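PDB 3HV0: tryptophanyl-tRNA synthetase from Cryptosporidium parvum Iowa II, which probably catalyses the ATP-dependent attachment of L-tryptophan to tRNA(Trp) as a class I aminoacyl-tRNA synthetase, here represented by its C-terminal part with tryptophan bound. Local coordinates for residues A[29-34]-A[57-62]; A[130-135]-A[154-159]; A[206-211]-A[244-249]; A[291-296]-A[314-319]. All coordinates share one frame; numbering follows the deposited sequence.

Contact 1 of 4, residues A[29-34]-A[57-62]; sequences KLITKD and LSHRDF
K29 and L30 pair with H59 and S58 as a short antiparallel beta ladder at one edge of the mixed sheet, where strand 29-30 lies outermost within the chain. K29 and H59 form a hydrogen-bonded pair, K29 N giving to H59 O at 3.1 Å and H59 N returning to K29 O at 2.9 Å. L30 and S58 make the neighbouring non-hydrogen-bonded pair, with their side chains on the other side of the sheet from those of K29 and H59. K29 O is gripped twice, because the hydroxyl S58 OG also donates to it from above the carbonyl plane. Just beyond the ladder I31 N reaches L57 O at 2.9 Å, and the I31 side chain lies against the 57-58 peptide, its CD1 3.4 Å from S58 N. On the inner side of strand 56-60, a classic beta bulge sets two residues, L57 and S58, opposite the single H253 of strand 250-254. CG of H59 sits between its backbone N and carbonyl carbon (chi1 73°), and the imidazole comes beside K29, with NE2 3.3 Å from K29 CB. The other ring nitrogen, ND1, accepts a hydrogen bond from F62 N at 3.3 Å, almost in the ring plane.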
loop_
_atom_site.group_PDB
_atom_site.type_symbol
_atom_site.label_atom_id
_atom_site.label_comp_id
_atom_site.label_asym_id
_atom_site.label_seq_id
_atom_site.Cartn_x
_atom_site.Cartn_y
_atom_site.Cartn_z
ATOM N N LYS A 29 24.160 6.820 -19.334
ATOM C CA LYS A 29 25.078 6.694 -20.459
ATOM C C LYS A 29 24.317 7.064 -21.728
ATOM O O LYS A 29 23.134 6.778 -21.844
ATOM C CB LYS A 29 25.598 5.255 -20.568
ATOM C CG LYS A 29 26.944 5.013 -19.907
ATOM C CD LYS A 29 27.055 3.606 -19.313
ATOM C CE LYS A 29 28.353 3.435 -18.496
ATOM N NZ LYS A 29 28.163 2.585 -17.266
ATOM N N LEU A 30 24.991 7.700 -22.673
ATOM C CA LEU A 30 24.403 7.922 -23.980
ATOM C C LEU A 30 24.464 6.646 -24.815
ATOM O O LEU A 30 25.407 5.862 -24.726
ATOM C CB LEU A 30 25.080 9.079 -24.701
ATOM C CG LEU A 30 24.370 10.424 -24.569
ATOM C CD1 LEU A 30 24.008 10.730 -23.132
ATOM C CD2 LEU A 30 25.225 11.530 -25.170
ATOM N N ILE A 31 23.434 6.458 -25.628
ATOM C CA ILE A 31 23.256 5.265 -26.434
ATOM C C ILE A 31 24.229 5.374 -27.606
ATOM O O ILE A 31 24.251 6.382 -28.311
ATOM C CB ILE A 31 21.777 5.142 -26.899
ATOM C CG1 ILE A 31 20.837 4.980 -25.686
ATOM C CG2 ILE A 31 21.589 3.964 -27.820
ATOM C CD1 ILE A 31 19.362 5.050 -26.018
ATOM N N THR A 32 25.058 4.355 -27.786
ATOM C CA THR A 32 26.139 4.417 -28.757
ATOM C C THR A 32 25.761 3.723 -30.055
ATOM O O THR A 32 24.957 2.809 -30.071
ATOM C CB THR A 32 27.419 3.767 -28.195
ATOM O OG1 THR A 32 27.179 2.386 -27.907
ATOM C CG2 THR A 32 27.858 4.461 -26.926
ATOM N N LYS A 33 26.358 4.163 -31.155
ATOM C CA LYS A 33 26.133 3.514 -32.438
ATOM C C LYS A 33 26.454 2.035 -32.321
ATOM O O LYS A 33 25.686 1.197 -32.786
ATOM C CB LYS A 33 26.936 4.170 -33.564
ATOM C CG LYS A 33 26.129 5.218 -34.344
ATOM C CD LYS A 33 26.683 5.458 -35.732
ATOM C CE LYS A 33 25.666 6.158 -36.631
ATOM N NZ LYS A 33 25.436 7.574 -36.245
ATOM N N ASP A 34 27.568 1.721 -31.665
ATOM C CA ASP A 34 27.904 0.340 -31.376
ATOM C C ASP A 34 26.702 -0.361 -30.747
ATOM O O ASP A 34 26.209 -1.355 -31.267
ATOM C CB ASP A 34 29.129 0.267 -30.465
ATOM C CG ASP A 34 30.417 0.711 -31.168
ATOM O OD1 ASP A 34 30.368 1.061 -32.370
ATOM O OD2 ASP A 34 31.489 0.707 -30.514
ATOM N N LEU A 57 17.804 8.669 -26.033
ATOM C CA LEU A 57 19.226 9.008 -26.104
ATOM C C LEU A 57 20.083 8.366 -25.018
ATOM O O LEU A 57 21.298 8.369 -25.120
ATOM C CB LEU A 57 19.419 10.523 -26.050
ATOM C CG LEU A 57 18.721 11.395 -24.998
ATOM C CD1 LEU A 57 18.152 10.641 -23.821
ATOM C CD2 LEU A 57 19.647 12.473 -24.493
ATOM N N SER A 58 19.439 7.796 -24.000
ATOM C CA SER A 58 20.095 7.509 -22.740
ATOM C C SER A 58 19.690 6.137 -22.203
ATOM O O SER A 58 18.620 5.636 -22.544
ATOM C CB SER A 58 19.722 8.605 -21.746
ATOM O OG SER A 58 20.743 8.780 -20.801
ATOM N N HIS A 59 20.550 5.532 -21.376
ATOM C CA HIS A 59 20.256 4.230 -20.774
ATOM C C HIS A 59 21.013 3.941 -19.473
ATOM O O HIS A 59 21.988 4.599 -19.139
ATOM C CB HIS A 59 20.554 3.124 -21.766
ATOM C CG HIS A 59 22.018 2.886 -21.978
ATOM N ND1 HIS A 59 22.668 1.766 -21.505
ATOM C CD2 HIS A 59 22.963 3.639 -22.588
ATOM C CE1 HIS A 59 23.945 1.835 -21.831
ATOM N NE2 HIS A 59 24.149 2.962 -22.483
ATOM N N ARG A 60 20.517 2.952 -18.739
ATOM C CA ARG A 60 21.245 2.271 -17.669
ATOM C C ARG A 60 21.206 0.772 -17.933
ATOM O O ARG A 60 20.140 0.174 -17.975
ATOM C CB ARG A 60 20.595 2.546 -16.319
ATOM C CG ARG A 60 20.506 4.003 -16.000
ATOM C CD ARG A 60 20.068 4.284 -14.567
ATOM N NE ARG A 60 20.924 5.341 -14.023
ATOM C CZ ARG A 60 20.525 6.349 -13.255
ATOM N NH1 ARG A 60 19.256 6.469 -12.892
ATOM N NH2 ARG A 60 21.411 7.240 -12.839
ATOM N N ASP A 61 22.377 0.182 -18.138
ATOM C CA ASP A 61 22.541 -1.264 -18.321
ATOM C C ASP A 61 21.637 -1.846 -19.397
ATOM O O ASP A 61 21.181 -2.988 -19.263
ATOM C CB ASP A 61 22.329 -2.019 -16.995
ATOM C CG ASP A 61 23.426 -1.747 -15.972
ATOM O OD1 ASP A 61 24.475 -1.174 -16.306
ATOM O OD2 ASP A 61 23.234 -2.111 -14.808
ATOM N N PHE A 62 21.364 -1.061 -20.440
ATOM C CA PHE A 62 20.740 -1.580 -21.650
ATOM C C PHE A 62 21.664 -2.608 -22.304
ATOM O O PHE A 62 21.195 -3.550 -22.909
ATOM C CB PHE A 62 20.424 -0.447 -22.632
ATOM C CG PHE A 62 19.778 -0.908 -23.927
ATOM C CD1 PHE A 62 18.491 -1.426 -23.940
ATOM C CD2 PHE A 62 20.458 -0.809 -25.127
ATOM C CE1 PHE A 62 17.907 -1.847 -25.115
ATOM C CE2 PHE A 62 19.872 -1.229 -26.316
ATOM C CZ PHE A 62 18.604 -1.757 -26.307
#

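Contact 2 of 4, residues A[130-135]-A[154-159]; sequences ETHNYA and IFTNLE
H132 of helix 128-143 reaches across to T156, L158 and E159, where strand 152-156 passes into helix 157-174. Its CB does not itself head for the other segment; CG is anti to the backbone N (chi1 -173°), and the ring beyond it comes nearer. ND1 passes the L158 side chain, with CB of L158 4.4 Å away. CE1 makes the nearest approach, lying 3.5 Å from E159 OE2 and 4.2 Å from T156 OG1, both close to the plane of the ring at its edge. NE2 is 3.7 Å from the same E159 OE2. The side chains of H132 and E159 cross at about a right angle, and the imidazole and carboxylate planes are 77° apart. Deeper in the interface, A135 CB meets T156 CG2 at 4.0 Å, a small apolar contact between helix and strand end. T156 occupies the N-cap of helix 157-174, and its OG1 accepts a weak bond from E159 N at 3.2 Å. The connection from strand 110-114 to the parallel strand 152-156 includes helices 116-122 and 128-143, and these strands belong to the Rossmann-like core of class I synthetases. Y136, the next residue after A135, joins in: its OH is hydrogen-bonded to E159 OE1, and its ring meets that of H132. L158 also packs on Y165 of the second subunit. With OE1 engaged by Y136, OE2 is the carboxylate oxygen turned to the imidazole, and the nearby carboxylate would probably favour a protonated H132 through its proximity.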
loop_
_atom_site.group_PDB
_atom_site.type_symbol
_atom_site.label_atom_id
_atom_site.label_comp_id
_atom_site.label_asym_id
_atom_site.label_seq_id
_atom_site.Cartn_x
_atom_site.Cartn_y
_atom_site.Cartn_z
ATOM N N GLU A 130 -12.477 9.406 -10.547
ATOM C CA GLU A 130 -12.065 10.005 -11.813
ATOM C C GLU A 130 -10.810 9.355 -12.369
ATOM O O GLU A 130 -10.717 9.078 -13.568
ATOM C CB GLU A 130 -11.823 11.498 -11.634
ATOM C CG GLU A 130 -13.118 12.305 -11.345
ATOM C CD GLU A 130 -12.834 13.742 -10.977
ATOM O OE1 GLU A 130 -12.040 13.991 -10.053
ATOM O OE2 GLU A 130 -13.408 14.631 -11.610
ATOM N N THR A 131 -9.845 9.125 -11.479
ATOM C CA THR A 131 -8.576 8.530 -11.833
ATOM C C THR A 131 -8.732 7.096 -12.316
ATOM O O THR A 131 -7.987 6.628 -13.181
ATOM C CB THR A 131 -7.603 8.530 -10.636
ATOM O OG1 THR A 131 -7.619 9.806 -10.005
ATOM C CG2 THR A 131 -6.233 8.342 -11.141
ATOM N N HIS A 132 -9.708 6.404 -11.745
ATOM C CA HIS A 132 -9.953 5.020 -12.101
ATOM C C HIS A 132 -10.566 4.980 -13.486
ATOM O O HIS A 132 -10.090 4.219 -14.328
ATOM C CB HIS A 132 -10.853 4.355 -11.059
ATOM C CG HIS A 132 -11.027 2.887 -11.262
ATOM N ND1 HIS A 132 -9.990 1.992 -11.127
ATOM C CD2 HIS A 132 -12.118 2.156 -11.601
ATOM C CE1 HIS A 132 -10.431 0.771 -11.379
ATOM N NE2 HIS A 132 -11.720 0.842 -11.668
ATOM N N ASN A 133 -11.595 5.811 -13.726
ATOM C CA ASN A 133 -12.203 5.935 -15.063
ATOM C C ASN A 133 -11.216 6.413 -16.134
ATOM O O ASN A 133 -11.208 5.885 -17.269
ATOM C CB ASN A 133 -13.406 6.871 -15.041
ATOM C CG ASN A 133 -14.538 6.361 -14.153
ATOM O OD1 ASN A 133 -14.631 5.164 -13.851
ATOM N ND2 ASN A 133 -15.404 7.274 -13.730
ATOM N N TYR A 134 -10.401 7.414 -15.777
ATOM C CA TYR A 134 -9.422 7.963 -16.694
ATOM C C TYR A 134 -8.412 6.873 -17.038
ATOM O O TYR A 134 -7.871 6.843 -18.144
ATOM C CB TYR A 134 -8.645 9.104 -16.068
ATOM C CG TYR A 134 -9.321 10.439 -15.903
ATOM C CD1 TYR A 134 -10.619 10.683 -16.348
ATOM C CD2 TYR A 134 -8.629 11.481 -15.290
ATOM C CE1 TYR A 134 -11.217 11.936 -16.163
ATOM C CE2 TYR A 134 -9.210 12.728 -15.094
ATOM C CZ TYR A 134 -10.498 12.958 -15.540
ATOM O OH TYR A 134 -11.052 14.201 -15.345
ATOM N N ALA A 135 -8.122 6.018 -16.054
ATOM C CA ALA A 135 -7.275 4.857 -16.264
ATOM C C ALA A 135 -7.832 3.945 -17.344
ATOM O O ALA A 135 -7.098 3.532 -18.237
ATOM C CB ALA A 135 -7.105 4.084 -14.988
ATOM N N ILE A 154 -1.691 -5.453 -18.859
ATOM C CA ILE A 154 -1.955 -4.084 -18.426
ATOM C C ILE A 154 -2.765 -4.157 -17.135
ATOM O O ILE A 154 -3.545 -5.098 -16.952
ATOM C CB ILE A 154 -2.727 -3.294 -19.505
ATOM C CG1 ILE A 154 -2.067 -3.519 -20.883
ATOM C CG2 ILE A 154 -2.831 -1.792 -19.125
ATOM C CD1 ILE A 154 -2.662 -2.702 -22.054
ATOM N N PHE A 155 -2.565 -3.183 -16.242
ATOM C CA PHE A 155 -3.243 -3.183 -14.966
ATOM C C PHE A 155 -3.240 -1.808 -14.295
ATOM O O PHE A 155 -2.326 -0.988 -14.500
ATOM C CB PHE A 155 -2.574 -4.197 -14.022
ATOM C CG PHE A 155 -1.147 -3.857 -13.663
ATOM C CD1 PHE A 155 -0.090 -4.302 -14.447
ATOM C CD2 PHE A 155 -0.866 -3.087 -12.532
ATOM C CE1 PHE A 155 1.210 -3.988 -14.114
ATOM C CE2 PHE A 155 0.425 -2.763 -12.204
ATOM C CZ PHE A 155 1.471 -3.215 -13.001
ATOM N N THR A 156 -4.256 -1.566 -13.470
ATOM C CA THR A 156 -4.271 -0.382 -12.625
ATOM C C THR A 156 -3.776 -0.747 -11.232
ATOM O O THR A 156 -3.991 -1.864 -10.765
ATOM C CB THR A 156 -5.684 0.231 -12.482
ATOM O OG1 THR A 156 -6.453 -0.488 -11.496
ATOM C CG2 THR A 156 -6.405 0.289 -13.829
ATOM N N ASN A 157 -3.149 0.201 -10.549
ATOM C CA ASN A 157 -2.697 -0.053 -9.198
ATOM C C ASN A 157 -3.861 -0.385 -8.254
ATOM O O ASN A 157 -3.718 -1.218 -7.381
ATOM C CB ASN A 157 -1.879 1.116 -8.658
ATOM C CG ASN A 157 -0.481 1.154 -9.197
ATOM O OD1 ASN A 157 0.041 0.154 -9.665
ATOM N ND2 ASN A 157 0.133 2.319 -9.148
ATOM N N LEU A 158 -5.015 0.230 -8.432
ATOM C CA LEU A 158 -6.129 -0.085 -7.539
ATOM C C LEU A 158 -6.553 -1.553 -7.661
ATOM O O LEU A 158 -7.111 -2.130 -6.726
ATOM C CB LEU A 158 -7.324 0.860 -7.755
ATOM C CG LEU A 158 -7.223 2.235 -7.052
ATOM C CD1 LEU A 158 -8.589 2.903 -6.904
ATOM C CD2 LEU A 158 -6.637 2.130 -5.686
ATOM N N GLU A 159 -6.283 -2.163 -8.811
ATOM C CA GLU A 159 -6.746 -3.519 -9.018
ATOM C C GLU A 159 -5.704 -4.591 -8.821
ATOM O O GLU A 159 -6.071 -5.718 -8.566
ATOM C CB GLU A 159 -7.433 -3.628 -10.356
ATOM C CG GLU A 159 -8.860 -3.124 -10.251
ATOM C CD GLU A 159 -9.557 -3.030 -11.562
ATOM O OE1 GLU A 159 -8.916 -3.250 -12.609
ATOM O OE2 GLU A 159 -10.764 -2.724 -11.534
#

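Contact 3 of 4, residues A[206-211]-A[244-249]; sequences FSSSFP and LGYLKP
F206 and Y246 both have CG anti to the carbonyl carbon (chi1 -61° and -73°), and their rings meet from facing loops as an edge-to-face aromatic pair. The loop carrying F206 follows helix 192-202, and that carrying Y246 runs from helix 231-240 towards strand 250-254, so the contact joins two connections of the class I catalytic domain. The edge of Y246 is turned to the face of F206, with the ring planes at 57° and the centroids 4.8 Å apart. Y246 CD2 makes the approach, standing 3.4 Å above the F206 plane and over the ring centre. The backbone also takes part: L247 O lies at the edge of the F206 ring, in its plane, 3.3 Å from CE1. Apolar neighbours lie beside the phenyl group, with L244 CD1 4.3 Å from F206 CE2 and P249 CD 4.5 Å from F206 CE1. V237 of helix 231-240 packs on F206 as well as on P249, tying this cluster to the helix that precedes the second loop. S208, in the 3-10 turn 207-209, points its CB towards Y246 and places its hydroxyl beside the phenol. The carboxylate of D167, from helix 157-174, binds both hydroxyls, OD2 being hydrogen-bonded to S208 OG and OD1 to Y246 OH. A polar end shared with a third element thus accompanies the aromatic contact. At that end S208 OG is 3.2 Å from Y246 OH and also 3.4 Å from Y246 CZ.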
loop_
_atom_site.group_PDB
_atom_site.type_symbol
_atom_site.label_atom_id
_atom_site.label_comp_id
_atom_site.label_asym_id
_atom_site.label_seq_id
_atom_site.Cartn_x
_atom_site.Cartn_y
_atom_site.Cartn_z
ATOM N N PHE A 206 10.604 -5.645 -10.829
ATOM C CA PHE A 206 11.103 -6.951 -10.368
ATOM C C PHE A 206 10.130 -8.034 -10.765
ATOM O O PHE A 206 8.934 -7.889 -10.526
ATOM C CB PHE A 206 11.241 -7.026 -8.853
ATOM C CG PHE A 206 12.193 -6.036 -8.265
ATOM C CD1 PHE A 206 13.501 -6.000 -8.680
ATOM C CD2 PHE A 206 11.793 -5.193 -7.248
ATOM C CE1 PHE A 206 14.386 -5.097 -8.136
ATOM C CE2 PHE A 206 12.676 -4.306 -6.689
ATOM C CZ PHE A 206 13.973 -4.243 -7.144
ATOM N N SER A 207 10.660 -9.132 -11.292
ATOM C CA SER A 207 9.860 -10.217 -11.836
ATOM C C SER A 207 9.056 -10.945 -10.779
ATOM O O SER A 207 8.033 -11.534 -11.089
ATOM C CB SER A 207 10.761 -11.234 -12.558
ATOM O OG SER A 207 11.627 -11.890 -11.656
ATOM N N SER A 208 9.546 -10.937 -9.538
ATOM C CA SER A 208 8.770 -11.476 -8.441
ATOM C C SER A 208 7.345 -10.873 -8.441
ATOM O O SER A 208 6.384 -11.576 -8.137
ATOM C CB SER A 208 9.458 -11.248 -7.081
ATOM O OG SER A 208 9.562 -9.861 -6.759
ATOM N N SER A 209 7.204 -9.607 -8.823
ATOM C CA SER A 209 5.892 -8.922 -8.736
ATOM C C SER A 209 4.840 -9.411 -9.728
ATOM O O SER A 209 3.714 -8.894 -9.743
ATOM C CB SER A 209 6.070 -7.432 -8.888
ATOM O OG SER A 209 6.708 -6.930 -7.737
ATOM N N PHE A 210 5.208 -10.394 -10.550
ATOM C CA PHE A 210 4.287 -11.000 -11.512
ATOM C C PHE A 210 4.414 -12.516 -11.449
ATOM O O PHE A 210 4.912 -13.134 -12.381
ATOM C CB PHE A 210 4.560 -10.495 -12.942
ATOM C CG PHE A 210 4.411 -9.019 -13.095
ATOM C CD1 PHE A 210 3.155 -8.455 -13.274
ATOM C CD2 PHE A 210 5.510 -8.185 -13.016
ATOM C CE1 PHE A 210 2.999 -7.083 -13.398
ATOM C CE2 PHE A 210 5.352 -6.813 -13.136
ATOM C CZ PHE A 210 4.099 -6.264 -13.329
ATOM N N PRO A 211 3.965 -13.116 -10.332
ATOM C CA PRO A 211 4.021 -14.575 -10.193
ATOM C C PRO A 211 3.275 -15.345 -11.302
ATOM O O PRO A 211 3.718 -16.433 -11.682
ATOM C CB PRO A 211 3.381 -14.822 -8.818
ATOM C CG PRO A 211 2.602 -13.601 -8.523
ATOM C CD PRO A 211 3.322 -12.486 -9.170
ATOM N N LEU A 244 17.809 -6.956 -1.768
ATOM C CA LEU A 244 16.674 -7.876 -1.779
ATOM C C LEU A 244 17.027 -9.170 -2.517
ATOM O O LEU A 244 16.196 -10.068 -2.631
ATOM C CB LEU A 244 15.468 -7.206 -2.452
ATOM C CG LEU A 244 14.994 -5.875 -1.821
ATOM C CD1 LEU A 244 13.956 -5.207 -2.660
ATOM C CD2 LEU A 244 14.454 -6.059 -0.419
ATOM N N GLY A 245 18.252 -9.259 -3.020
ATOM C CA GLY A 245 18.669 -10.393 -3.840
ATOM C C GLY A 245 17.979 -10.465 -5.175
ATOM O O GLY A 245 17.775 -11.556 -5.701
ATOM N N TYR A 246 17.626 -9.292 -5.707
ATOM C CA TYR A 246 16.894 -9.143 -6.968
ATOM C C TYR A 246 17.823 -8.527 -8.025
ATOM O O TYR A 246 18.823 -7.893 -7.681
ATOM C CB TYR A 246 15.673 -8.236 -6.790
ATOM C CG TYR A 246 14.468 -8.801 -6.028
ATOM C CD1 TYR A 246 14.385 -10.134 -5.631
ATOM C CD2 TYR A 246 13.391 -7.973 -5.720
ATOM C CE1 TYR A 246 13.267 -10.620 -4.945
ATOM C CE2 TYR A 246 12.287 -8.440 -5.049
ATOM C CZ TYR A 246 12.225 -9.762 -4.664
ATOM O OH TYR A 246 11.100 -10.177 -3.992
ATOM N N LEU A 247 17.487 -8.721 -9.305
ATOM C CA LEU A 247 18.213 -8.095 -10.403
ATOM C C LEU A 247 17.904 -6.609 -10.466
ATOM O O LEU A 247 16.773 -6.189 -10.188
ATOM C CB LEU A 247 17.833 -8.721 -11.739
ATOM C CG LEU A 247 18.208 -10.176 -11.944
ATOM C CD1 LEU A 247 17.827 -10.589 -13.355
ATOM C CD2 LEU A 247 19.691 -10.383 -11.698
ATOM N N LYS A 248 18.923 -5.823 -10.820
ATOM C CA LYS A 248 18.750 -4.409 -11.117
ATOM C C LYS A 248 18.018 -4.303 -12.450
ATOM O O LYS A 248 18.439 -4.941 -13.431
ATOM C CB LYS A 248 20.107 -3.730 -11.246
ATOM C CG LYS A 248 20.880 -3.529 -9.951
ATOM C CD LYS A 248 22.250 -2.958 -10.285
ATOM C CE LYS A 248 23.042 -2.548 -9.047
ATOM N NZ LYS A 248 22.818 -1.091 -8.733
ATOM N N PRO A 249 16.922 -3.526 -12.504
ATOM C CA PRO A 249 16.270 -3.321 -13.793
ATOM C C PRO A 249 17.089 -2.366 -14.663
ATOM O O PRO A 249 17.764 -1.473 -14.158
ATOM C CB PRO A 249 14.949 -2.677 -13.411
ATOM C CG PRO A 249 15.259 -1.913 -12.209
ATOM C CD PRO A 249 16.268 -2.731 -11.450
#

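Contact 4 of 4, residues A[291-296]-A[314-319]; sequences KYAFSG and DVSWQY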
loop_
_atom_site.group_PDB
_atom_site.type_symbol
_atom_site.label_atom_id
_atom_site.label_comp_id
_atom_site.label_asym_id
_atom_site.label_seq_id
_atom_site.Cartn_x
_atom_site.Cartn_y
_atom_site.Cartn_z
ATOM N N LYS A 291 -1.730 28.617 -32.603
ATOM C CA LYS A 291 -1.838 29.548 -31.479
ATOM C C LYS A 291 -0.796 29.285 -30.385
ATOM O O LYS A 291 -0.163 30.219 -29.896
ATOM C CB LYS A 291 -3.251 29.491 -30.875
ATOM N N TYR A 292 -0.606 28.023 -30.018
ATOM C CA TYR A 292 0.205 27.662 -28.840
ATOM C C TYR A 292 1.598 27.091 -29.166
ATOM O O TYR A 292 2.415 26.904 -28.256
ATOM C CB TYR A 292 -0.549 26.640 -27.959
ATOM C CG TYR A 292 -1.860 27.130 -27.357
ATOM C CD1 TYR A 292 -1.875 27.897 -26.195
ATOM C CD2 TYR A 292 -3.088 26.803 -27.941
ATOM C CE1 TYR A 292 -3.079 28.344 -25.639
ATOM C CE2 TYR A 292 -4.295 27.248 -27.394
ATOM C CZ TYR A 292 -4.281 28.018 -26.241
ATOM O OH TYR A 292 -5.462 28.468 -25.683
ATOM N N ALA A 293 1.859 26.788 -30.439
ATOM C CA ALA A 293 3.138 26.182 -30.842
ATOM C C ALA A 293 4.184 27.258 -31.055
ATOM O O ALA A 293 4.108 28.008 -32.019
ATOM C CB ALA A 293 2.970 25.359 -32.110
ATOM N N PHE A 294 5.161 27.325 -30.157
ATOM C CA PHE A 294 6.199 28.355 -30.225
ATOM C C PHE A 294 7.027 28.243 -31.516
ATOM O O PHE A 294 7.645 27.212 -31.789
ATOM C CB PHE A 294 7.117 28.274 -29.000
ATOM C CG PHE A 294 8.032 29.460 -28.850
ATOM C CD1 PHE A 294 7.622 30.584 -28.143
ATOM C CD2 PHE A 294 9.308 29.452 -29.412
ATOM C CE1 PHE A 294 8.461 31.683 -28.000
ATOM C CE2 PHE A 294 10.151 30.546 -29.277
ATOM C CZ PHE A 294 9.727 31.666 -28.568
ATOM N N SER A 295 7.028 29.314 -32.304
ATOM C CA SER A 295 7.765 29.357 -33.564
ATOM C C SER A 295 9.195 29.829 -33.329
ATOM O O SER A 295 9.462 30.592 -32.400
ATOM C CB SER A 295 7.066 30.291 -34.565
ATOM O OG SER A 295 7.619 30.175 -35.869
ATOM N N GLY A 296 10.105 29.359 -34.177
ATOM C CA GLY A 296 11.488 29.834 -34.196
ATOM C C GLY A 296 11.755 30.817 -35.329
ATOM O O GLY A 296 12.863 31.359 -35.440
ATOM N N ASP A 314 12.051 26.114 -32.406
ATOM C CA ASP A 314 10.795 25.874 -33.129
ATOM C C ASP A 314 10.135 24.546 -32.720
ATOM O O ASP A 314 10.659 23.459 -32.987
ATOM C CB ASP A 314 10.998 25.925 -34.645
ATOM C CG ASP A 314 9.676 25.930 -35.404
ATOM O OD1 ASP A 314 9.124 27.022 -35.683
ATOM O OD2 ASP A 314 9.173 24.833 -35.711
ATOM N N VAL A 315 8.975 24.662 -32.078
ATOM C CA VAL A 315 8.265 23.523 -31.515
ATOM C C VAL A 315 7.722 22.627 -32.613
ATOM O O VAL A 315 7.646 21.414 -32.453
ATOM C CB VAL A 315 7.094 23.976 -30.603
ATOM C CG1 VAL A 315 6.273 22.762 -30.110
ATOM C CG2 VAL A 315 7.621 24.810 -29.413
ATOM N N SER A 316 7.335 23.225 -33.732
ATOM C CA SER A 316 6.817 22.454 -34.858
ATOM C C SER A 316 7.909 21.590 -35.502
ATOM O O SER A 316 7.665 20.442 -35.843
ATOM C CB SER A 316 6.147 23.370 -35.890
ATOM O OG SER A 316 4.994 24.005 -35.345
ATOM N N TRP A 317 9.116 22.128 -35.645
ATOM C CA TRP A 317 10.231 21.343 -36.200
ATOM C C TRP A 317 10.560 20.123 -35.333
ATOM O O TRP A 317 10.704 19.000 -35.830
ATOM C CB TRP A 317 11.470 22.215 -36.366
ATOM C CG TRP A 317 12.721 21.431 -36.619
ATOM C CD1 TRP A 317 13.782 21.301 -35.774
ATOM C CD2 TRP A 317 13.034 20.645 -37.780
ATOM N NE1 TRP A 317 14.741 20.493 -36.333
ATOM C CE2 TRP A 317 14.308 20.073 -37.565
ATOM C CE3 TRP A 317 12.367 20.370 -38.978
ATOM C CZ2 TRP A 317 14.929 19.244 -38.507
ATOM C CZ3 TRP A 317 12.985 19.544 -39.908
ATOM C CH2 TRP A 317 14.251 18.993 -39.666
ATOM N N GLN A 318 10.671 20.365 -34.031
ATOM C CA GLN A 318 10.941 19.318 -33.054
ATOM C C GLN A 318 9.840 18.242 -33.008
ATOM O O GLN A 318 10.129 17.093 -32.721
ATOM C CB GLN A 318 11.139 19.927 -31.659
ATOM N N TYR A 319 8.591 18.607 -33.298
ATOM C CA TYR A 319 7.503 17.617 -33.394
ATOM C C TYR A 319 7.648 16.699 -34.606
ATOM O O TYR A 319 7.434 15.495 -34.506
ATOM C CB TYR A 319 6.142 18.301 -33.487
ATOM C CG TYR A 319 5.421 18.440 -32.181
ATOM C CD1 TYR A 319 5.905 19.271 -31.188
ATOM C CD2 TYR A 319 4.246 17.748 -31.943
ATOM C CE1 TYR A 319 5.247 19.412 -29.993
ATOM C CE2 TYR A 319 3.571 17.883 -30.753
ATOM C CZ TYR A 319 4.074 18.723 -29.778
ATOM O OH TYR A 319 3.403 18.863 -28.577
HETATM O O HOH W 1 6.368 26.598 -34.600
#
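The N-terminus of helix 315-323 is capped by D314 and met by the loop that leaves helix 282-292. D314 CG is anti to its backbone N (chi1 -170°), and the two carboxylate oxygens divide the work. OD2 accepts a hydrogen bond from W317 N at 2.7 Å, the capping bond of the first turn, whereas OD1 faces the other segment and accepts one from G296 N at 2.9 Å on its anti side. The backbone adds a nearly straight bond, V315 N to F294 O at 2.9 Å with 174° at the hydrogen, so a first-turn amide finds its acceptor in the loop that follows helix 282-292. A water knits these groups together: it donates to F294 O and to D314 OD1 and accepts from S316 OG, lying 3.0 Å from that hydroxyl. Beside the polar cluster, F294 CB rests on V315 CG2 at 3.5 Å, and A293 CB approaches S316 OG at 4.0 Å. The negative carboxylate near the amino end of the helix would be expected to interact favourably with the helix dipole. D314 OD1 has a further partner in Y337 OH of helix 327-339, and S295 OG is hydrogen-bonded to S344 OG. Helix 344-367 packs against the same join through I347 against D314 and through K348 and L351 against S316, while W317 leans on L330 and I333 of helix 327-339.

Contacts 1 and 2 reach the same sheet at its two outermost strands within the chain, with centres 32 Å apart on opposite sides of the chain's centre. Neither lies directly against the bound tryptophan at its nearest side chain: that of S58 in contact 1 is about 13 Å from the ligand, and that of T156 in contact 2 about 11 Å. Contact 3 is similarly close, with the P249 side chain about 10 Å from the ligand. Contacts 2 and 3 touch directly, F155 CE1 packing on F210 CE1 at 3.6 Å. Contact 4 stands apart in a helical region, its centre 28 Å from that of contact 1 and 42 Å from that of contact 3.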